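Local coordinates for homospermidine synthase (Legionella pneumophila subsp. pneumophila str. Philadelphia 1, PDB 2PH5), which probably makes the polyamine homospermidine as an NAD-dependent homospermidine synthase, and binds NAD in a Rossmann-type domain, at residues Q26-L31 and A386-N390; D354-E358 and A391-Q395; G374-S378 and Y433-V437. The contacts are given in a common frame with arbitrary orientation. Residue numbers count along the deposited sequence, not the author numbering.

Contact 1: residues Q26-L31 and A386-N390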
loop_
_atom_site.group_PDB
_atom_site.type_symbol
_atom_site.label_atom_id
_atom_site.label_comp_id
_atom_site.label_asym_id
_atom_site.label_seq_id
_atom_site.Cartn_x
_atom_site.Cartn_y
_atom_site.Cartn_z
ATOM N N GLN A 26 -15.262 21.802 -12.254
ATOM C CA GLN A 26 -15.844 22.427 -11.075
ATOM C C GLN A 26 -14.807 23.270 -10.356
ATOM O O GLN A 26 -15.109 24.361 -9.881
ATOM C CB GLN A 26 -16.375 21.377 -10.093
ATOM C CG GLN A 26 -17.399 20.418 -10.675
ATOM C CD GLN A 26 -17.976 19.463 -9.641
ATOM O OE1 GLN A 26 -18.539 18.428 -9.988
ATOM N NE2 GLN A 26 -17.849 19.813 -8.366
ATOM N N ALA A 27 -13.580 22.767 -10.283
ATOM C CA ALA A 27 -12.520 23.489 -9.589
ATOM C C ALA A 27 -12.038 24.728 -10.338
ATOM O O ALA A 27 -11.367 25.580 -9.762
ATOM C CB ALA A 27 -11.350 22.556 -9.320
ATOM N N LEU A 28 -12.378 24.822 -11.619
ATOM C CA LEU A 28 -11.957 25.950 -12.437
ATOM C C LEU A 28 -12.838 27.174 -12.213
ATOM O O LEU A 28 -12.350 28.300 -12.184
ATOM C CB LEU A 28 -12.013 25.569 -13.913
ATOM C CG LEU A 28 -10.915 26.093 -14.846
ATOM C CD1 LEU A 28 -11.400 25.984 -16.278
ATOM C CD2 LEU A 28 -10.565 27.519 -14.533
HETATM N N MSE A 29 -14.135 26.940 -12.048
HETATM C CA MSE A 29 -15.110 28.008 -11.857
HETATM C C MSE A 29 -14.619 29.200 -11.048
HETATM O O MSE A 29 -14.624 30.332 -11.536
HETATM C CB MSE A 29 -16.374 27.448 -11.218
HETATM C CG MSE A 29 -17.203 26.629 -12.162
HETATM SE SE MSE A 29 -18.014 27.749 -13.493
HETATM C CE MSE A 29 -19.824 27.745 -12.810
ATOM N N PRO A 30 -14.190 28.965 -9.799
ATOM C CA PRO A 30 -13.700 30.046 -8.943
ATOM C C PRO A 30 -12.607 30.913 -9.573
ATOM O O PRO A 30 -12.653 32.140 -9.472
ATOM C CB PRO A 30 -13.194 29.299 -7.716
ATOM C CG PRO A 30 -14.101 28.121 -7.653
ATOM C CD PRO A 30 -14.157 27.681 -9.078
ATOM N N LEU A 31 -11.631 30.280 -10.220
ATOM C CA LEU A 31 -10.522 31.012 -10.830
ATOM C C LEU A 31 -10.926 31.887 -12.017
ATOM O O LEU A 31 -10.289 32.901 -12.295
ATOM C CB LEU A 31 -9.397 30.043 -11.250
ATOM C CG LEU A 31 -8.422 29.566 -10.162
ATOM C CD1 LEU A 31 -9.184 28.801 -9.110
ATOM C CD2 LEU A 31 -7.323 28.685 -10.758
ATOM N N ALA A 386 -9.295 29.269 -2.637
ATOM C CA ALA A 386 -10.440 28.995 -3.497
ATOM C C ALA A 386 -11.290 27.810 -3.047
ATOM O O ALA A 386 -10.771 26.804 -2.557
ATOM C CB ALA A 386 -9.961 28.766 -4.925
ATOM N N PRO A 387 -12.617 27.917 -3.218
ATOM C CA PRO A 387 -13.531 26.842 -2.832
ATOM C C PRO A 387 -13.529 25.746 -3.902
ATOM O O PRO A 387 -12.898 25.893 -4.957
ATOM C CB PRO A 387 -14.873 27.557 -2.757
ATOM C CG PRO A 387 -14.772 28.536 -3.882
ATOM C CD PRO A 387 -13.371 29.090 -3.702
ATOM N N TYR A 388 -14.239 24.657 -3.621
ATOM C CA TYR A 388 -14.350 23.535 -4.554
ATOM C C TYR A 388 -12.970 23.122 -5.054
ATOM O O TYR A 388 -12.794 22.778 -6.222
ATOM C CB TYR A 388 -15.228 23.951 -5.736
ATOM C CG TYR A 388 -16.507 24.617 -5.304
ATOM C CD1 TYR A 388 -17.500 23.892 -4.650
ATOM C CD2 TYR A 388 -16.713 25.984 -5.511
ATOM C CE1 TYR A 388 -18.668 24.508 -4.207
ATOM C CE2 TYR A 388 -17.882 26.614 -5.069
ATOM C CZ TYR A 388 -18.854 25.864 -4.417
ATOM O OH TYR A 388 -20.015 26.446 -3.963
ATOM N N ASN A 389 -11.996 23.153 -4.153
ATOM C CA ASN A 389 -10.626 22.818 -4.500
ATOM C C ASN A 389 -9.841 22.169 -3.370
ATOM O O ASN A 389 -10.026 22.489 -2.187
ATOM C CB ASN A 389 -9.875 24.086 -4.921
ATOM C CG ASN A 389 -9.955 24.350 -6.408
ATOM O OD1 ASN A 389 -9.275 23.697 -7.210
ATOM N ND2 ASN A 389 -10.782 25.313 -6.788
ATOM N N ASN A 390 -8.977 21.235 -3.748
ATOM C CA ASN A 390 -8.091 20.604 -2.794
ATOM C C ASN A 390 -6.713 20.971 -3.332
ATOM O O ASN A 390 -6.611 21.636 -4.361
ATOM C CB ASN A 390 -8.276 19.074 -2.712
ATOM C CG ASN A 390 -8.190 18.378 -4.060
ATOM O OD1 ASN A 390 -7.288 18.637 -4.866
ATOM N ND2 ASN A 390 -9.122 17.462 -4.300
#
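Helix 23-35 is the first helix of the Rossmann-type NAD-binding domain, following strand 16-19 and a glycine-rich turn that fits the GxGxxG pattern. Its residues 26-31 pack against 386-390, the connection between helices 379-385 and 391-408 in the C-terminal part of the chain, so the contact ties the cofactor-binding fold to a segment some 355 residues further on. Pro30, Tyr388 and Ala27 have the most surface buried. Pro30 points its ring at the loop: CG lies 3.9 Å from CG of Pro387 and 4.0 Å from CD2 of Tyr388, meeting the tyrosine ring at its edge, while CB is 4.3 Å from CB of Ala386. Leu31 extends this apolar patch, with CD1 also 4.3 Å from Ala386 CB. Tyr388 has positive phi and psi, and its CA-to-CB bond points toward the helix; its side chain also touches Val55 and Gln58 of helix 55-59.

Ala27 packs its CB 3.4 Å from Tyr388 O, and the polar part of the contact joins its carbonyl to Asn389. Pro30 has no amide hydrogen for Gln26 O, the helix is kinked here, and Leu31 N, which would reach Ala27 O in a regular helix, makes just a weak bond to Leu28 O. Ala27 O is met from outside instead, by the side-chain amide of Asn389. Asn389 OD1 is held by Ser393 OG in the following helix. Its ND2 serves two carbonyls, donating to Pro387 O at 2.9 Å within the loop and to Ala27 O at 3.0 Å, the latter nearly straight at 166°.

Contact 2: residues D354-E358 and A391-Q395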
loop_
_atom_site.group_PDB
_atom_site.type_symbol
_atom_site.label_atom_id
_atom_site.label_comp_id
_atom_site.label_asym_id
_atom_site.label_seq_id
_atom_site.Cartn_x
_atom_site.Cartn_y
_atom_site.Cartn_z
ATOM N N ASP A 354 -6.044 17.178 6.438
ATOM C CA ASP A 354 -4.680 17.671 6.555
ATOM C C ASP A 354 -3.868 17.215 5.349
ATOM O O ASP A 354 -4.346 16.427 4.525
ATOM C CB ASP A 354 -4.055 17.109 7.839
ATOM C CG ASP A 354 -2.786 17.829 8.246
ATOM O OD1 ASP A 354 -1.916 17.174 8.855
ATOM O OD2 ASP A 354 -2.648 19.044 7.979
ATOM N N GLY A 355 -2.645 17.723 5.238
ATOM C CA GLY A 355 -1.786 17.314 4.140
ATOM C C GLY A 355 -1.547 18.316 3.029
ATOM O O GLY A 355 -2.104 19.412 3.017
ATOM N N CYS A 356 -0.710 17.925 2.079
ATOM C CA CYS A 356 -0.391 18.801 0.974
ATOM C C CYS A 356 0.029 18.013 -0.258
ATOM O O CYS A 356 0.235 16.799 -0.201
ATOM C CB CYS A 356 0.721 19.767 1.384
ATOM S SG CYS A 356 2.266 18.961 1.790
ATOM N N ASP A 357 0.152 18.712 -1.377
ATOM C CA ASP A 357 0.537 18.071 -2.615
ATOM C C ASP A 357 1.824 18.715 -3.118
ATOM O O ASP A 357 1.841 19.908 -3.435
ATOM C CB ASP A 357 -0.580 18.238 -3.649
ATOM C CG ASP A 357 -0.435 17.291 -4.826
ATOM O OD1 ASP A 357 0.717 17.016 -5.228
ATOM O OD2 ASP A 357 -1.472 16.834 -5.356
ATOM N N GLU A 358 2.904 17.933 -3.162
ATOM C CA GLU A 358 4.186 18.439 -3.642
ATOM C C GLU A 358 4.431 18.010 -5.063
ATOM O O GLU A 358 4.931 16.918 -5.304
ATOM C CB GLU A 358 5.360 17.936 -2.806
ATOM C CG GLU A 358 5.647 18.780 -1.612
ATOM C CD GLU A 358 7.118 18.791 -1.228
ATOM O OE1 GLU A 358 7.757 17.702 -1.182
ATOM O OE2 GLU A 358 7.624 19.905 -0.959
ATOM N N ALA A 391 -5.663 20.561 -2.633
ATOM C CA ALA A 391 -4.308 20.868 -3.048
ATOM C C ALA A 391 -4.056 20.462 -4.500
ATOM O O ALA A 391 -3.529 21.246 -5.289
ATOM C CB ALA A 391 -3.322 20.170 -2.127
ATOM N N THR A 392 -4.452 19.241 -4.844
ATOM C CA THR A 392 -4.265 18.695 -6.188
ATOM C C THR A 392 -5.023 19.451 -7.268
ATOM O O THR A 392 -4.422 19.917 -8.235
ATOM C CB THR A 392 -4.694 17.206 -6.242
ATOM O OG1 THR A 392 -4.015 16.480 -5.211
ATOM C CG2 THR A 392 -4.360 16.592 -7.595
ATOM N N SER A 393 -6.338 19.571 -7.115
ATOM C CA SER A 393 -7.125 20.262 -8.127
ATOM C C SER A 393 -6.646 21.697 -8.346
ATOM O O SER A 393 -6.507 22.141 -9.488
ATOM C CB SER A 393 -8.611 20.265 -7.751
ATOM O OG SER A 393 -8.843 21.019 -6.576
ATOM N N LEU A 394 -6.382 22.414 -7.255
ATOM C CA LEU A 394 -5.942 23.804 -7.358
ATOM C C LEU A 394 -4.676 23.991 -8.187
ATOM O O LEU A 394 -4.523 25.001 -8.872
ATOM C CB LEU A 394 -5.728 24.429 -5.973
ATOM C CG LEU A 394 -5.466 25.945 -6.015
ATOM C CD1 LEU A 394 -6.580 26.612 -6.827
ATOM C CD2 LEU A 394 -5.421 26.529 -4.598
ATOM N N GLN A 395 -3.770 23.025 -8.136
ATOM C CA GLN A 395 -2.545 23.160 -8.903
ATOM C C GLN A 395 -2.844 22.968 -10.387
ATOM O O GLN A 395 -2.163 23.530 -11.249
ATOM C CB GLN A 395 -1.501 22.144 -8.441
ATOM C CG GLN A 395 -1.025 22.348 -7.028
ATOM C CD GLN A 395 -0.147 21.202 -6.544
ATOM O OE1 GLN A 395 -0.531 20.039 -6.626
ATOM N NE2 GLN A 395 1.035 21.531 -6.034
#
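Asp357 dominates the meeting of strand 352-364 with the first turn of helix 391-408, which lies against the mixed sheet of the C-terminal part of the chain. Strand 356-358 and helix 391-395 pass 8.1 Å apart, axis to axis, their directions 48° apart. Asp357 points its CA-to-CB bond at the helix, and a t rotamer (chi1 -164°) carries the carboxylate to Thr392, whose own m rotamer puts OG1 2.6 Å from Asp357 OD2 as hydrogen-bond donor. Nearer the backbone, Asp357 CB rests 3.7 Å from CB of Ala391, whose small methyl lets the backbones close to 5.6 Å between these two CA atoms. One turn on, Gln395 is extended through chi2 (m, then t) and spans the gap back to the strand: NE2 makes a weak bond, 3.2 Å, to Asp357 O, and its stronger partner is Ser375 OG on the adjacent strand 370-378. Glu358, next along the strand, turns away from the helix to bind Thr376, Thr280 and Thr282.

Thr392 OG1 also bonds to Gln211 and Thr225, and its side chain lies about 7 Å from the bound NAD; Gln395 comes about 4 Å, side chain to side chain, from the NAD-binding residue Ala158. The chemistry is thus that of a buried carboxylate paired with a neutral hydroxyl donor: one short hydroxyl-carboxylate bond and one weak amide bond join the helix start to the strand, close to the cofactor site.

Contact 3: residues G374-S378 and Y433-V437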
loop_
_atom_site.group_PDB
_atom_site.type_symbol
_atom_site.label_atom_id
_atom_site.label_comp_id
_atom_site.label_asym_id
_atom_site.label_seq_id
_atom_site.Cartn_x
_atom_site.Cartn_y
_atom_site.Cartn_z
ATOM N N GLY A 374 9.443 23.113 -7.736
ATOM C CA GLY A 374 8.025 22.846 -7.869
ATOM C C GLY A 374 7.123 23.549 -6.869
ATOM O O GLY A 374 7.515 24.528 -6.226
ATOM N N SER A 375 5.904 23.035 -6.747
ATOM C CA SER A 375 4.901 23.597 -5.855
ATOM C C SER A 375 4.539 22.696 -4.691
ATOM O O SER A 375 4.279 21.511 -4.869
ATOM C CB SER A 375 3.626 23.911 -6.642
ATOM O OG SER A 375 2.489 23.921 -5.798
ATOM N N THR A 376 4.537 23.269 -3.493
ATOM C CA THR A 376 4.164 22.535 -2.299
ATOM C C THR A 376 2.965 23.287 -1.763
ATOM O O THR A 376 3.115 24.315 -1.107
ATOM C CB THR A 376 5.262 22.550 -1.246
ATOM O OG1 THR A 376 6.475 22.049 -1.816
ATOM C CG2 THR A 376 4.863 21.673 -0.063
ATOM N N LEU A 377 1.774 22.789 -2.074
ATOM C CA LEU A 377 0.533 23.417 -1.639
ATOM C C LEU A 377 -0.196 22.526 -0.643
ATOM O O LEU A 377 -0.406 21.341 -0.897
ATOM C CB LEU A 377 -0.384 23.677 -2.845
ATOM C CG LEU A 377 -1.796 24.202 -2.537
ATOM C CD1 LEU A 377 -1.689 25.601 -1.955
ATOM C CD2 LEU A 377 -2.663 24.213 -3.801
ATOM N N SER A 378 -0.575 23.097 0.493
ATOM C CA SER A 378 -1.295 22.349 1.509
ATOM C C SER A 378 -2.775 22.576 1.285
ATOM O O SER A 378 -3.172 23.539 0.618
ATOM C CB SER A 378 -0.931 22.838 2.903
ATOM O OG SER A 378 -1.427 24.150 3.106
ATOM N N TYR A 433 -1.252 30.721 -6.694
ATOM C CA TYR A 433 -2.147 29.589 -6.493
ATOM C C TYR A 433 -1.405 28.311 -6.125
ATOM O O TYR A 433 -2.031 27.288 -5.850
ATOM C CB TYR A 433 -2.934 29.335 -7.781
ATOM C CG TYR A 433 -3.972 30.381 -8.117
ATOM C CD1 TYR A 433 -5.188 30.418 -7.441
ATOM C CD2 TYR A 433 -3.751 31.315 -9.130
ATOM C CE1 TYR A 433 -6.163 31.351 -7.763
ATOM C CE2 TYR A 433 -4.722 32.260 -9.463
ATOM C CZ TYR A 433 -5.930 32.271 -8.773
ATOM O OH TYR A 433 -6.909 33.189 -9.087
ATOM N N LEU A 434 -0.078 28.372 -6.103
ATOM C CA LEU A 434 0.733 27.189 -5.837
ATOM C C LEU A 434 1.418 27.102 -4.472
ATOM O O LEU A 434 2.295 26.261 -4.265
ATOM C CB LEU A 434 1.775 27.055 -6.956
ATOM C CG LEU A 434 1.188 27.070 -8.375
ATOM C CD1 LEU A 434 2.298 26.975 -9.417
ATOM C CD2 LEU A 434 0.233 25.912 -8.525
ATOM N N GLY A 435 1.007 27.955 -3.541
ATOM C CA GLY A 435 1.602 27.942 -2.218
ATOM C C GLY A 435 3.066 28.329 -2.297
ATOM O O GLY A 435 3.434 29.275 -3.002
ATOM N N LYS A 436 3.907 27.610 -1.569
ATOM C CA LYS A 436 5.326 27.897 -1.605
ATOM C C LYS A 436 5.931 27.183 -2.807
ATOM O O LYS A 436 5.804 25.969 -2.949
ATOM C CB LYS A 436 6.002 27.438 -0.314
ATOM C CG LYS A 436 5.740 26.001 0.043
ATOM C CD LYS A 436 6.393 25.647 1.372
ATOM C CE LYS A 436 7.901 25.876 1.335
ATOM N NZ LYS A 436 8.580 25.259 2.518
ATOM N N VAL A 437 6.562 27.959 -3.679
ATOM C CA VAL A 437 7.185 27.436 -4.884
ATOM C C VAL A 437 8.640 27.894 -4.952
ATOM O O VAL A 437 8.949 29.056 -4.689
ATOM C CB VAL A 437 6.386 27.896 -6.145
ATOM C CG1 VAL A 437 5.720 29.229 -5.868
ATOM C CG2 VAL A 437 7.297 28.004 -7.357
HETATM O O HOH W 1 7.979 24.319 -2.269
#
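Thr376 N donates to Lys436 O at 3.0 Å and 163°, the firmest backbone bond between strand 370-378 and the start of strand 436-442. The return bond, Lys436 N to Thr376 O at 3.4 Å, is weak, so this antiparallel hydrogen-bonded pair is lopsided. Ser375 adds a side-chain bond: OG gives its proton to Leu434 O at 2.8 Å, catching the chain just before it becomes a strand, and also meets Gln395 NE2 from helix 391-408. A water donates to both Thr376 OG1 and Lys436 O, 2.8 Å from each, while that hydroxyl has Glu358 of the next strand as its strongest partner.

Beyond these bonds, Ser375 and Val437 form a non-hydrogen-bonded pair, CA to CA 4.6 Å, and Val437 CA approaches Gly374 O at 3.2 Å in a CA-H...O contact. On the face of Thr376, the aliphatic part of Lys436 covers the threonine, CG to CB 3.7 Å. Gly435 makes the turn into the strand at positive phi (65°); a CB there would clash with Thr376 O, so glycine suits both the backbone and the close approach. Leu377 packs its CD2 3.7 Å from Tyr433 O and its CD1 3.9 Å from Gly435 N.

The result is an antiparallel step to 436-442, the outermost strand of the mixed sheet within this chain, with 352-364 on the far side of 370-378. Helix 391-408 covers Leu377, Tyr433 and Leu434 through Leu394, Gln395 and Ala398, and the ring of Tyr433 reaches on to Leu31 and Lys35 of helix 23-35.

Overall arrangement
Helix 391-408 supplies a segment of contact 2, the loop before it one of contact 1, and its side chains pack on contact 3. Contacts 1 and 2 are buried and adjoin at the helix start, where Asn389 OD1 lies 3.2 Å from Leu394 N; contact 3 is only partly buried, with Lys436 exposed. Contacts 2 and 3 share the mixed sheet through neighbouring strands 352-364 and 370-378, whereas contact 1 reaches across to the Rossmann-type domain. Chemistry follows place: a proline-rich apolar patch with one amide bond in contact 1, side-chain polar bonds in contact 2, backbone pairing plus a serine side-chain bond in contact 3. Leu31 CG meets Tyr433 CE1 at 3.7 Å, linking contacts 1 and 3.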